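Local coordinates for protein probable acetolactate synthase isozyme III (Small subunit) (Nitrosomonas europaea ATCC 19718, PDB 2PC6) that probably serves as the regulatory small subunit of a larger enzyme, built from two ACT-like domains and paired with a second copy of itself, at residues 84-94 with 144-155; 100-110 with 117-126. All coordinates share one frame; numbering follows the deposited sequence.

Contact 1 of 2, residues 84-94 with 144-155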
loop_
_atom_site.group_PDB
_atom_site.type_symbol
_atom_site.label_atom_id
_atom_site.label_comp_id
_atom_site.label_asym_id
_atom_site.label_seq_id
_atom_site.Cartn_x
_atom_site.Cartn_y
_atom_site.Cartn_z
ATOM N N VAL A 84 1.742 3.198 15.002
ATOM C CA VAL A 84 0.442 2.766 14.585
ATOM C C VAL A 84 0.560 2.231 13.197
ATOM O O VAL A 84 1.284 2.780 12.388
ATOM C CB VAL A 84 -0.560 3.894 14.596
ATOM C CG1 VAL A 84 -0.827 4.278 15.978
ATOM C CG2 VAL A 84 -0.027 5.080 13.843
ATOM N N GLU A 85 -0.144 1.144 12.914
ATOM C CA GLU A 85 -0.132 0.651 11.551
ATOM C C GLU A 85 -1.523 0.301 11.080
ATOM O O GLU A 85 -2.390 -0.077 11.884
ATOM C CB GLU A 85 0.901 -0.481 11.314
ATOM C CG GLU A 85 0.588 -1.751 12.046
ATOM C CD GLU A 85 -0.392 -2.674 11.303
ATOM O OE1 GLU A 85 -0.539 -2.547 10.047
ATOM O OE2 GLU A 85 -1.010 -3.536 11.993
ATOM N N ARG A 86 -1.708 0.479 9.769
ATOM C CA ARG A 86 -2.949 0.158 9.087
ATOM C C ARG A 86 -2.648 -0.415 7.756
ATOM O O ARG A 86 -1.634 -0.101 7.139
ATOM C CB ARG A 86 -3.869 1.378 8.933
ATOM C CG ARG A 86 -4.443 1.887 10.265
ATOM C CD ARG A 86 -5.249 0.819 10.964
ATOM N NE ARG A 86 -5.970 1.353 12.141
ATOM C CZ ARG A 86 -5.422 1.418 13.353
ATOM N NH1 ARG A 86 -4.175 0.995 13.501
ATOM N NH2 ARG A 86 -6.087 1.919 14.413
ATOM N N GLU A 87 -3.521 -1.300 7.321
ATOM C CA GLU A 87 -3.420 -1.798 5.988
ATOM C C GLU A 87 -4.779 -1.703 5.353
ATOM O O GLU A 87 -5.802 -1.767 6.049
ATOM C CB GLU A 87 -2.990 -3.244 6.059
ATOM C CG GLU A 87 -2.504 -3.783 4.716
ATOM C CD GLU A 87 -1.916 -5.183 4.877
ATOM O OE1 GLU A 87 -1.843 -5.682 6.059
ATOM O OE2 GLU A 87 -1.527 -5.770 3.828
ATOM N N LEU A 88 -4.799 -1.543 4.039
ATOM C CA LEU A 88 -6.050 -1.648 3.293
ATOM C C LEU A 88 -6.074 -2.891 2.406
ATOM O O LEU A 88 -5.078 -3.286 1.811
ATOM C CB LEU A 88 -6.323 -0.370 2.477
ATOM C CG LEU A 88 -7.638 -0.321 1.662
ATOM C CD1 LEU A 88 -8.198 1.077 1.616
ATOM C CD2 LEU A 88 -7.302 -0.724 0.283
HETATM N N MSE A 89 -7.229 -3.497 2.304
HETATM C CA MSE A 89 -7.389 -4.683 1.518
HETATM C C MSE A 89 -8.718 -4.671 0.775
HETATM O O MSE A 89 -9.764 -4.283 1.309
HETATM C CB MSE A 89 -7.286 -5.884 2.429
HETATM C CG MSE A 89 -7.684 -7.160 1.810
HETATM SE SE MSE A 89 -7.289 -8.664 3.048
HETATM C CE MSE A 89 -8.680 -8.325 4.388
ATOM N N LEU A 90 -8.643 -5.131 -0.459
ATOM C CA LEU A 90 -9.775 -5.397 -1.318
ATOM C C LEU A 90 -9.871 -6.917 -1.602
ATOM O O LEU A 90 -8.953 -7.518 -2.202
ATOM C CB LEU A 90 -9.558 -4.652 -2.636
ATOM C CG LEU A 90 -10.344 -3.392 -2.999
ATOM C CD1 LEU A 90 -10.646 -2.458 -1.839
ATOM C CD2 LEU A 90 -9.623 -2.665 -4.110
ATOM N N VAL A 91 -11.000 -7.510 -1.211
ATOM C CA VAL A 91 -11.245 -8.934 -1.350
ATOM C C VAL A 91 -12.456 -9.136 -2.241
ATOM O O VAL A 91 -13.588 -8.738 -1.871
ATOM C CB VAL A 91 -11.626 -9.526 0.008
ATOM C CG1 VAL A 91 -11.679 -11.000 -0.091
ATOM C CG2 VAL A 91 -10.619 -9.127 1.010
ATOM N N LYS A 92 -12.255 -9.764 -3.399
ATOM C CA LYS A 92 -13.406 -10.059 -4.266
ATOM C C LYS A 92 -13.850 -11.491 -4.017
ATOM O O LYS A 92 -13.047 -12.398 -4.124
ATOM C CB LYS A 92 -13.061 -9.811 -5.740
ATOM C CG LYS A 92 -14.070 -10.326 -6.729
ATOM C CD LYS A 92 -13.571 -10.190 -8.192
ATOM C CE LYS A 92 -13.294 -8.721 -8.508
ATOM N NZ LYS A 92 -12.693 -8.535 -9.853
ATOM N N VAL A 93 -15.122 -11.672 -3.675
ATOM C CA VAL A 93 -15.643 -12.937 -3.201
ATOM C C VAL A 93 -16.854 -13.331 -4.006
ATOM O O VAL A 93 -17.649 -12.483 -4.423
ATOM C CB VAL A 93 -16.101 -12.879 -1.695
ATOM C CG1 VAL A 93 -14.925 -12.775 -0.766
ATOM C CG2 VAL A 93 -17.123 -11.706 -1.459
ATOM N N ARG A 94 -16.973 -14.631 -4.218
ATOM C CA ARG A 94 -18.084 -15.246 -4.855
ATOM C C ARG A 94 -19.203 -15.189 -3.831
ATOM O O ARG A 94 -19.008 -15.555 -2.675
ATOM C CB ARG A 94 -17.675 -16.691 -5.181
ATOM C CG ARG A 94 -18.770 -17.663 -5.651
ATOM C CD ARG A 94 -19.455 -17.241 -6.949
ATOM N NE ARG A 94 -18.609 -17.160 -8.135
ATOM C CZ ARG A 94 -18.497 -16.075 -8.893
ATOM N NH1 ARG A 94 -19.144 -14.966 -8.548
ATOM N NH2 ARG A 94 -17.732 -16.075 -9.977
ATOM N N LEU A 144 -14.335 -19.338 -1.590
ATOM C CA LEU A 144 -15.024 -18.114 -1.971
ATOM C C LEU A 144 -14.098 -17.032 -2.474
ATOM O O LEU A 144 -14.537 -16.157 -3.205
ATOM C CB LEU A 144 -15.931 -17.566 -0.866
ATOM C CG LEU A 144 -16.955 -18.609 -0.432
ATOM C CD1 LEU A 144 -17.894 -18.138 0.685
ATOM C CD2 LEU A 144 -17.709 -19.125 -1.647
ATOM N N ILE A 145 -12.830 -17.040 -2.135
ATOM C CA ILE A 145 -12.106 -15.850 -2.537
ATOM C C ILE A 145 -11.780 -15.873 -4.017
ATOM O O ILE A 145 -11.148 -16.803 -4.488
ATOM C CB ILE A 145 -10.884 -15.650 -1.695
ATOM C CG1 ILE A 145 -11.352 -15.194 -0.309
ATOM C CG2 ILE A 145 -9.967 -14.599 -2.323
ATOM C CD1 ILE A 145 -10.292 -15.347 0.736
ATOM N N LEU A 146 -12.221 -14.878 -4.774
ATOM C CA LEU A 146 -11.828 -14.849 -6.196
ATOM C C LEU A 146 -10.443 -14.249 -6.441
ATOM O O LEU A 146 -9.659 -14.792 -7.230
ATOM C CB LEU A 146 -12.864 -14.138 -7.056
ATOM C CG LEU A 146 -14.250 -14.761 -7.080
ATOM C CD1 LEU A 146 -15.231 -13.760 -7.640
ATOM C CD2 LEU A 146 -14.195 -16.010 -7.938
ATOM N N GLU A 147 -10.163 -13.118 -5.788
ATOM C CA GLU A 147 -8.811 -12.503 -5.763
ATOM C C GLU A 147 -8.797 -11.444 -4.648
ATOM O O GLU A 147 -9.836 -11.092 -4.111
ATOM C CB GLU A 147 -8.439 -11.877 -7.116
ATOM C CG GLU A 147 -9.432 -10.826 -7.519
ATOM C CD GLU A 147 -9.170 -10.193 -8.871
ATOM O OE1 GLU A 147 -8.088 -10.379 -9.466
ATOM O OE2 GLU A 147 -10.086 -9.491 -9.356
ATOM N N ILE A 148 -7.623 -10.937 -4.339
ATOM C CA ILE A 148 -7.381 -10.052 -3.201
ATOM C C ILE A 148 -6.291 -9.046 -3.586
ATOM O O ILE A 148 -5.302 -9.422 -4.206
ATOM C CB ILE A 148 -6.850 -10.887 -2.013
ATOM C CG1 ILE A 148 -8.002 -11.482 -1.229
ATOM C CG2 ILE A 148 -5.918 -10.083 -1.079
ATOM C CD1 ILE A 148 -7.437 -12.337 -0.060
ATOM N N ALA A 149 -6.491 -7.775 -3.231
ATOM C CA ALA A 149 -5.484 -6.741 -3.401
ATOM C C ALA A 149 -5.391 -5.972 -2.103
ATOM O O ALA A 149 -6.354 -5.387 -1.600
ATOM C CB ALA A 149 -5.789 -5.845 -4.554
ATOM N N ARG A 150 -4.173 -5.985 -1.599
ATOM C CA ARG A 150 -3.858 -5.737 -0.236
ATOM C C ARG A 150 -2.642 -4.862 -0.314
ATOM O O ARG A 150 -1.662 -5.216 -0.979
ATOM C CB ARG A 150 -3.567 -7.086 0.401
ATOM C CG ARG A 150 -2.943 -7.044 1.751
ATOM C CD ARG A 150 -2.892 -8.427 2.348
ATOM N NE ARG A 150 -2.565 -8.319 3.759
ATOM C CZ ARG A 150 -2.885 -9.233 4.670
ATOM N NH1 ARG A 150 -3.546 -10.328 4.307
ATOM N NH2 ARG A 150 -2.573 -9.045 5.952
ATOM N N THR A 151 -2.723 -3.698 0.336
ATOM C CA THR A 151 -1.805 -2.574 0.081
ATOM C C THR A 151 -0.486 -2.686 0.792
ATOM O O THR A 151 0.399 -1.846 0.548
ATOM C CB THR A 151 -2.314 -1.189 0.561
ATOM O OG1 THR A 151 -2.602 -1.234 1.973
ATOM C CG2 THR A 151 -3.485 -0.747 -0.216
ATOM N N GLY A 152 -0.356 -3.656 1.697
ATOM C CA GLY A 152 0.818 -3.655 2.558
ATOM C C GLY A 152 0.771 -2.497 3.550
ATOM O O GLY A 152 0.180 -1.441 3.284
ATOM N N VAL A 153 1.388 -2.727 4.705
ATOM C CA VAL A 153 1.303 -1.850 5.858
ATOM C C VAL A 153 1.741 -0.429 5.591
ATOM O O VAL A 153 2.653 -0.153 4.812
ATOM C CB VAL A 153 2.147 -2.373 7.030
ATOM C CG1 VAL A 153 2.244 -1.300 8.127
ATOM C CG2 VAL A 153 1.525 -3.644 7.610
ATOM N N SER A 154 1.058 0.480 6.242
ATOM C CA SER A 154 1.530 1.810 6.328
ATOM C C SER A 154 1.541 2.194 7.818
ATOM O O SER A 154 0.554 1.990 8.525
ATOM C CB SER A 154 0.608 2.681 5.547
ATOM O OG SER A 154 0.741 3.991 6.042
ATOM N N GLY A 155 2.671 2.701 8.304
ATOM C CA GLY A 155 2.802 3.040 9.719
ATOM C C GLY A 155 3.467 4.361 10.051
ATOM O O GLY A 155 4.213 4.942 9.244
#
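Lys92 NZ is gripped by three oxygens: Glu147 OE2, 2.8 Å from NZ in a salt bridge, and the carbonyls of Ser157 and Gly159 of the second subunit. With Glu147 CG between its backbone N and carbonyl carbon (chi1 58°), the extended chain runs beside Lys92 and brings OE2 to NZ, which meets it nearly along its C-O bond; OE1 pairs with Arg47 of the second subunit. Here the ladder contains a classic beta bulge: Leu146 and Glu147 both oppose Lys92, whose O accepts from Leu146 N (2.7 Å) and weakly from Glu147 N. Leu146 CD1 rests on Lys92 CG at 3.7 Å and lies over one face of the Arg94 guanidinium, whose NH1 donates to Glu120 O and whose NH2 forms a salt bridge with Glu160 of the second subunit. Strands 84-94 and 145-150 run antiparallel as the first and last strands of a ferredoxin-like sheet. Met89 (selenomethionine), Val91, Val93, Ile145 and Ile148 share one face; Val91 CG1 and Ile148 CG1 touch at 3.9 Å. Where the register slips, Thr151 OG1 replaces a backbone carbonyl, accepting from Leu88 N at 3.0 Å, while Thr151 N bonds to Leu88 O at 2.8 Å. Nearby the extended Arg150 offers NE to the Glu87 carboxylate in a salt bridge whose exact geometry is doubtful; its NH2 also pairs with Asp134 of helix 130-139.

Contact 2 of 2, residues 100-110 with 117-126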
loop_
_atom_site.group_PDB
_atom_site.type_symbol
_atom_site.label_atom_id
_atom_site.label_comp_id
_atom_site.label_asym_id
_atom_site.label_seq_id
_atom_site.Cartn_x
_atom_site.Cartn_y
_atom_site.Cartn_z
ATOM N N ARG A 100 -24.436 -14.934 0.103
ATOM C CA ARG A 100 -24.661 -13.508 0.022
ATOM C C ARG A 100 -24.931 -12.915 1.389
ATOM O O ARG A 100 -24.391 -11.877 1.705
ATOM C CB ARG A 100 -25.803 -13.182 -0.926
ATOM C CG ARG A 100 -25.294 -12.905 -2.284
ATOM C CD ARG A 100 -26.386 -12.665 -3.291
ATOM N NE ARG A 100 -26.485 -11.265 -3.751
ATOM C CZ ARG A 100 -25.548 -10.579 -4.415
ATOM N NH1 ARG A 100 -24.338 -11.096 -4.708
ATOM N NH2 ARG A 100 -25.830 -9.353 -4.805
ATOM N N GLU A 101 -25.736 -13.590 2.201
ATOM C CA GLU A 101 -26.029 -13.103 3.527
ATOM C C GLU A 101 -24.756 -13.230 4.391
ATOM O O GLU A 101 -24.406 -12.293 5.130
ATOM C CB GLU A 101 -27.218 -13.856 4.151
ATOM C CG GLU A 101 -28.589 -13.112 4.202
ATOM C CD GLU A 101 -29.632 -13.573 3.103
ATOM O OE1 GLU A 101 -29.218 -14.371 2.192
ATOM O OE2 GLU A 101 -30.836 -13.108 3.147
ATOM N N GLU A 102 -24.066 -14.371 4.274
ATOM C CA GLU A 102 -22.888 -14.649 5.066
ATOM C C GLU A 102 -21.777 -13.617 4.847
ATOM O O GLU A 102 -21.227 -13.083 5.815
ATOM C CB GLU A 102 -22.374 -16.075 4.800
ATOM C CG GLU A 102 -21.033 -16.441 5.558
ATOM C CD GLU A 102 -21.149 -16.452 7.107
ATOM O OE1 GLU A 102 -22.274 -16.521 7.641
ATOM O OE2 GLU A 102 -20.114 -16.426 7.801
HETATM N N MSE A 103 -21.464 -13.344 3.573
HETATM C CA MSE A 103 -20.459 -12.356 3.166
HETATM C C MSE A 103 -20.849 -10.985 3.613
HETATM O O MSE A 103 -19.990 -10.219 4.028
HETATM C CB MSE A 103 -20.250 -12.331 1.652
HETATM C CG MSE A 103 -19.596 -13.550 1.072
HETATM SE SE MSE A 103 -17.825 -13.929 1.826
HETATM C CE MSE A 103 -18.322 -15.058 3.367
ATOM N N LYS A 104 -22.138 -10.649 3.534
ATOM C CA LYS A 104 -22.574 -9.363 4.061
ATOM C C LYS A 104 -22.381 -9.313 5.601
ATOM O O LYS A 104 -21.868 -8.317 6.145
ATOM C CB LYS A 104 -24.007 -9.066 3.642
ATOM C CG LYS A 104 -24.577 -7.729 4.183
ATOM C CD LYS A 104 -23.770 -6.462 3.681
ATOM C CE LYS A 104 -24.625 -5.169 3.827
ATOM N NZ LYS A 104 -24.464 -4.450 5.152
ATOM N N ARG A 105 -22.755 -10.380 6.308
ATOM C CA ARG A 105 -22.487 -10.401 7.779
ATOM C C ARG A 105 -21.018 -10.206 8.134
ATOM O O ARG A 105 -20.739 -9.427 9.051
ATOM C CB ARG A 105 -22.986 -11.648 8.478
ATOM C CG ARG A 105 -24.448 -11.671 8.637
ATOM C CD ARG A 105 -24.849 -12.859 9.479
ATOM N NE ARG A 105 -24.469 -14.136 8.872
ATOM C CZ ARG A 105 -25.268 -14.842 8.074
ATOM N NH1 ARG A 105 -26.477 -14.390 7.769
ATOM N NH2 ARG A 105 -24.841 -16.000 7.567
ATOM N N LEU A 106 -20.105 -10.874 7.397
ATOM C CA LEU A 106 -18.654 -10.749 7.639
ATOM C C LEU A 106 -18.160 -9.371 7.331
ATOM O O LEU A 106 -17.382 -8.779 8.118
ATOM C CB LEU A 106 -17.822 -11.771 6.868
ATOM C CG LEU A 106 -17.752 -13.190 7.417
ATOM C CD1 LEU A 106 -16.985 -14.181 6.446
ATOM C CD2 LEU A 106 -17.121 -13.219 8.822
ATOM N N ALA A 107 -18.604 -8.822 6.209
ATOM C CA ALA A 107 -18.265 -7.432 5.946
ATOM C C ALA A 107 -18.688 -6.574 7.167
ATOM O O ALA A 107 -17.849 -5.832 7.698
ATOM C CB ALA A 107 -18.886 -6.917 4.635
ATOM N N ASP A 108 -19.938 -6.652 7.623
ATOM C CA ASP A 108 -20.378 -5.769 8.722
ATOM C C ASP A 108 -19.595 -6.020 9.999
ATOM O O ASP A 108 -19.230 -5.105 10.710
ATOM C CB ASP A 108 -21.890 -5.900 9.041
ATOM C CG ASP A 108 -22.814 -5.484 7.859
ATOM O OD1 ASP A 108 -22.403 -4.685 6.985
ATOM O OD2 ASP A 108 -23.989 -5.964 7.819
ATOM N N ILE A 109 -19.332 -7.276 10.291
ATOM C CA ILE A 109 -18.634 -7.615 11.534
ATOM C C ILE A 109 -17.238 -6.961 11.576
ATOM O O ILE A 109 -16.842 -6.406 12.592
ATOM C CB ILE A 109 -18.542 -9.147 11.705
ATOM C CG1 ILE A 109 -19.905 -9.695 12.103
ATOM C CG2 ILE A 109 -17.470 -9.515 12.737
ATOM C CD1 ILE A 109 -20.093 -11.168 11.786
ATOM N N PHE A 110 -16.516 -7.021 10.457
ATOM C CA PHE A 110 -15.178 -6.440 10.343
ATOM C C PHE A 110 -15.228 -4.993 9.919
ATOM O O PHE A 110 -14.212 -4.402 9.627
ATOM C CB PHE A 110 -14.376 -7.262 9.355
ATOM C CG PHE A 110 -13.853 -8.548 9.945
ATOM C CD1 PHE A 110 -14.639 -9.690 9.966
ATOM C CD2 PHE A 110 -12.590 -8.593 10.508
ATOM C CE1 PHE A 110 -14.141 -10.895 10.522
ATOM C CE2 PHE A 110 -12.078 -9.773 11.101
ATOM C CZ PHE A 110 -12.833 -10.922 11.108
ATOM N N VAL A 117 -20.581 -4.595 -6.765
ATOM C CA VAL A 117 -21.546 -5.644 -6.517
ATOM C C VAL A 117 -22.242 -6.113 -7.758
ATOM O O VAL A 117 -22.684 -5.275 -8.540
ATOM C CB VAL A 117 -22.558 -5.273 -5.380
ATOM C CG1 VAL A 117 -22.870 -3.812 -5.380
ATOM C CG2 VAL A 117 -23.827 -6.107 -5.484
ATOM N N THR A 118 -22.275 -7.443 -7.957
ATOM C CA THR A 118 -23.186 -8.078 -8.939
ATOM C C THR A 118 -24.043 -9.135 -8.237
ATOM O O THR A 118 -23.840 -9.456 -7.028
ATOM C CB THR A 118 -22.451 -8.866 -10.014
ATOM O OG1 THR A 118 -22.086 -10.136 -9.455
ATOM C CG2 THR A 118 -21.232 -8.127 -10.505
ATOM N N ASN A 119 -24.962 -9.711 -9.011
ATOM C CA ASN A 119 -25.759 -10.851 -8.558
ATOM C C ASN A 119 -24.993 -12.039 -7.978
ATOM O O ASN A 119 -25.582 -12.820 -7.230
ATOM C CB ASN A 119 -26.624 -11.343 -9.679
ATOM C CG ASN A 119 -27.989 -10.702 -9.649
ATOM O OD1 ASN A 119 -28.307 -9.999 -8.682
ATOM N ND2 ASN A 119 -28.811 -10.922 -10.712
ATOM N N GLU A 120 -23.694 -12.168 -8.300
ATOM C CA GLU A 120 -22.935 -13.344 -7.913
ATOM C C GLU A 120 -21.649 -12.994 -7.199
ATOM O O GLU A 120 -20.917 -13.880 -6.758
ATOM C CB GLU A 120 -22.597 -14.168 -9.149
ATOM C CG GLU A 120 -23.800 -14.836 -9.843
ATOM C CD GLU A 120 -24.569 -13.913 -10.807
ATOM O OE1 GLU A 120 -23.965 -12.933 -11.294
ATOM O OE2 GLU A 120 -25.782 -14.181 -11.085
ATOM N N LEU A 121 -21.333 -11.708 -7.104
ATOM C CA LEU A 121 -20.118 -11.325 -6.370
ATOM C C LEU A 121 -20.159 -10.036 -5.531
ATOM O O LEU A 121 -21.030 -9.185 -5.710
ATOM C CB LEU A 121 -18.908 -11.369 -7.299
ATOM C CG LEU A 121 -18.560 -10.255 -8.257
ATOM C CD1 LEU A 121 -17.993 -9.005 -7.522
ATOM C CD2 LEU A 121 -17.504 -10.805 -9.232
ATOM N N TYR A 122 -19.214 -9.914 -4.603
ATOM C CA TYR A 122 -18.996 -8.673 -3.882
ATOM C C TYR A 122 -17.519 -8.352 -3.914
ATOM O O TYR A 122 -16.676 -9.279 -3.828
ATOM C CB TYR A 122 -19.346 -8.843 -2.420
ATOM C CG TYR A 122 -20.802 -8.995 -2.040
ATOM C CD1 TYR A 122 -21.803 -8.277 -2.679
ATOM C CD2 TYR A 122 -21.156 -9.808 -0.969
ATOM C CE1 TYR A 122 -23.095 -8.378 -2.268
ATOM C CE2 TYR A 122 -22.434 -9.925 -0.564
ATOM C CZ TYR A 122 -23.403 -9.214 -1.218
ATOM O OH TYR A 122 -24.691 -9.329 -0.797
ATOM N N THR A 123 -17.183 -7.063 -3.982
ATOM C CA THR A 123 -15.841 -6.680 -3.641
ATOM C C THR A 123 -15.888 -5.926 -2.347
ATOM O O THR A 123 -16.569 -4.907 -2.261
ATOM C CB THR A 123 -15.173 -5.886 -4.714
ATOM O OG1 THR A 123 -15.045 -6.730 -5.842
ATOM C CG2 THR A 123 -13.752 -5.520 -4.299
ATOM N N ILE A 124 -15.186 -6.445 -1.336
ATOM C CA ILE A 124 -15.211 -5.876 0.034
ATOM C C ILE A 124 -13.949 -5.095 0.372
ATOM O O ILE A 124 -12.853 -5.569 0.137
ATOM C CB ILE A 124 -15.419 -7.000 1.080
ATOM C CG1 ILE A 124 -16.719 -7.768 0.752
ATOM C CG2 ILE A 124 -15.500 -6.419 2.481
ATOM C CD1 ILE A 124 -16.933 -9.080 1.515
ATOM N N GLU A 125 -14.113 -3.898 0.933
ATOM C CA GLU A 125 -12.988 -3.077 1.323
ATOM C C GLU A 125 -12.797 -3.139 2.837
ATOM O O GLU A 125 -13.731 -2.865 3.590
ATOM C CB GLU A 125 -13.281 -1.667 0.905
ATOM C CG GLU A 125 -12.193 -0.674 1.209
ATOM C CD GLU A 125 -12.776 0.711 1.481
ATOM O OE1 GLU A 125 -13.362 1.395 0.579
ATOM O OE2 GLU A 125 -12.655 1.123 2.651
ATOM N N LEU A 126 -11.585 -3.490 3.272
ATOM C CA LEU A 126 -11.268 -3.615 4.696
ATOM C C LEU A 126 -10.048 -2.799 5.050
ATOM O O LEU A 126 -9.086 -2.799 4.297
ATOM C CB LEU A 126 -10.836 -5.036 4.969
ATOM C CG LEU A 126 -11.788 -5.952 5.704
ATOM C CD1 LEU A 126 -12.402 -6.995 4.668
ATOM C CD2 LEU A 126 -10.977 -6.684 6.803
#
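Helix 100-109 lies on a beta-hairpin of the ferredoxin-like domain, and its first turn reaches the hairpin bend, where Thr118 OG1 accepts from Glu120 N (2.8 Å), an ST turn, and from Leu121 N (2.9 Å), which makes an ST motif. Arg100 makes the connection. Its NH1 donates to Thr118 O at 2.9 Å, approaching in the carbonyl plane although the oxygen is tilted out of the guanidinium plane; NH2 adds a weak bond to the same oxygen. The flat group is sandwiched: Tyr122 OH lies over the centre of one face, and Asn119 O sits 3.2 Å above the plane on the opposite face, toward the rim and too poorly angled from NH1 for a hydrogen bond. Guanidinium and phenol planes are 30° apart. Tyr122 CG is anti to its own carbonyl carbon (chi1 -71°), and the ring stands up from the strand with one edge along the helix, CE2 3.6 Å from Arg100 O and CD2 3.7 Å from CB of Met103, a selenomethionine. Farther along, apolar side chains carry the contact, following the axes of helix 100-109 and strand 121-126, 13° apart: Ala107 CB meets Ile124 CG2 at 4.0 Å, and Phe110 CB meets Leu126 CD2 at 4.3 Å. Arg100 NH1 also bonds to Ala95 O. Tyr122 and Ile124 touch Ile114 on strand 113-118, while Leu126 packs on Leu133 and Phe136 of helix 130-139, and the Phe110 and Phe136 rings meet edge-to-face.

How the contacts relate
Both contacts belong to the same ferredoxin-like domain, contact 2 nested along the chain inside the loop that contact 1 closes. They meet through the sheet: strand 83-94 lies between 145-157 and 121-128, so Met89 O reaches Leu126 N (2.8 Å) on the side away from contact 1. Contact 1 is strand-to-strand and largely buried, with a backbone ladder interrupted by a register shift and a beta bulge, and charged groups satisfied partly by the second subunit. Contact 2 joins helix to sheet and is only partly buried, with an apolar row at one end and an arginine bonded to one carbonyl oxygen of the hairpin turn at the other. Lys92 CB of contact 1 packs on Thr123 OG1 (3.7 Å).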